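Local atomic coordinates of FACT complex subunit SPT16 (Ashbya gossypii, PDB entry 6A8M), a protein that probably acts within the FACT complex as a histone chaperone that reorganizes nucleosomes during transcription, DNA replication and DNA repair. Residues L323-E326 / E327-N331. Numbering follows the deposited sequence.
Sequences LLQE and EIINN
A chi1 of 175° sets Glu326 CG beside the carbonyl carbon, opposite the backbone N, and the bend at chi2 turns the carboxylate forward along the helix to meet Asn330 one turn on, whose CG lies anti to its own carbonyl carbon. The side chains approach at a slant, their carboxylate and amide planes 31° apart, and Asn330 ND2 donates to Glu326 OE2 at 2.4 Å, a very short separation whose exact value is doubtful. The same pair is tied through the backbone, Asn330 N to Glu326 O, at 2.9 Å. On the next position Glu327 and Asn331 repeat the pattern: Asn331 ND2 lies 2.9 Å from Glu327 OE2, reaching it from above the carboxylate plane while the acceptor stays in the amide plane. Here the main-chain bond from Asn331 N to Glu327 O is weak, where the helix widens into a pi-type turn near its C-terminal end. The buried face is mostly apolar. Gln325 and Ile329 run side by side, Ile329 CD1 resting 3.6 Å from Gln325 CD, and Leu324 CG lies 4.3 Å from Ile328 CD1. Leu324 and Ile328 pack on strand 394-405 and Ile329 on strand 412-424, seating helix 312-332 against the antiparallel sheet of the M24 peptidase-like domain. The amide of Gln325 is gripped at both ends, NE2 by Asp419 and OE1 by Lys436. A leucine here would probably leave Asp419 and Lys436 without these buried amide partners. The chemistry is thus divided by face: carboxylate-amide pairs one turn apart link side chains on the more open side of the helix, while the buried side joins aliphatic packing to a glutamine whose oxygen and nitrogen are both satisfied.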
# COMPACT_ATOMS: atom_id res chain seq x y z
N LEU A 323 -21.70 7.97 10.33
CA LEU A 323 -21.96 7.15 11.51
C LEU A 323 -21.44 5.73 11.31
O LEU A 323 -20.92 5.12 12.25
CB LEU A 323 -23.46 7.12 11.82
CG LEU A 323 -24.05 8.49 12.20
CD1 LEU A 323 -25.54 8.40 12.44
CD2 LEU A 323 -23.34 9.01 13.44
N LEU A 324 -21.57 5.20 10.10
CA LEU A 324 -21.08 3.86 9.81
C LEU A 324 -19.56 3.79 9.90
O LEU A 324 -19.00 2.85 10.47
CB LEU A 324 -21.55 3.42 8.42
CG LEU A 324 -20.95 2.12 7.89
CD1 LEU A 324 -21.42 0.97 8.80
CD2 LEU A 324 -21.38 1.86 6.47
N GLN A 325 -18.87 4.78 9.32
CA GLN A 325 -17.41 4.79 9.43
C GLN A 325 -16.99 4.86 10.89
O GLN A 325 -16.06 4.15 11.31
CB GLN A 325 -16.82 5.98 8.65
CG GLN A 325 -15.29 5.84 8.53
CD GLN A 325 -14.57 7.14 8.24
OE1 GLN A 325 -14.82 8.17 8.89
NE2 GLN A 325 -13.66 7.10 7.28
N GLU A 326 -17.67 5.69 11.67
CA GLU A 326 -17.36 5.78 13.09
C GLU A 326 -17.56 4.45 13.79
O GLU A 326 -16.73 4.04 14.62
CB GLU A 326 -18.23 6.87 13.73
CG GLU A 326 -18.08 6.99 15.24
CD GLU A 326 -16.72 7.51 15.66
OE1 GLU A 326 -16.11 8.30 14.91
OE2 GLU A 326 -16.25 7.13 16.76
N GLU A 327 -18.65 3.74 13.47
CA GLU A 327 -18.88 2.41 14.04
C GLU A 327 -17.73 1.47 13.70
O GLU A 327 -17.27 0.71 14.56
CB GLU A 327 -20.22 1.87 13.53
CG GLU A 327 -20.43 0.35 13.70
CD GLU A 327 -20.63 -0.12 15.13
OE1 GLU A 327 -20.70 0.73 16.04
OE2 GLU A 327 -20.73 -1.34 15.36
N ILE A 328 -17.26 1.50 12.46
CA ILE A 328 -16.14 0.65 12.07
C ILE A 328 -14.87 1.06 12.82
O ILE A 328 -14.21 0.23 13.45
CB ILE A 328 -15.93 0.71 10.54
CG1 ILE A 328 -17.13 0.10 9.84
CG2 ILE A 328 -14.68 -0.05 10.12
CD1 ILE A 328 -17.10 0.38 8.37
N ILE A 329 -14.54 2.35 12.80
CA ILE A 329 -13.25 2.79 13.32
C ILE A 329 -13.18 2.62 14.83
O ILE A 329 -12.20 2.10 15.37
CB ILE A 329 -12.96 4.24 12.90
CG1 ILE A 329 -12.68 4.31 11.40
CG2 ILE A 329 -11.80 4.80 13.75
CD1 ILE A 329 -12.56 5.73 10.81
N ASN A 330 -14.22 3.05 15.54
CA ASN A 330 -14.12 3.13 16.98
C ASN A 330 -14.86 2.02 17.71
O ASN A 330 -14.75 1.92 18.94
CB ASN A 330 -14.58 4.53 17.44
CG ASN A 330 -13.51 5.59 17.16
OD1 ASN A 330 -12.35 5.42 17.55
ND2 ASN A 330 -13.87 6.66 16.46
N ASN A 331 -15.54 1.13 16.99
CA ASN A 331 -16.14 -0.02 17.64
C ASN A 331 -15.64 -1.36 17.10
O ASN A 331 -15.37 -2.26 17.89
CB ASN A 331 -17.66 0.04 17.51
CG ASN A 331 -18.34 -0.91 18.44
OD1 ASN A 331 -17.93 -1.06 19.60
ND2 ASN A 331 -19.37 -1.59 17.96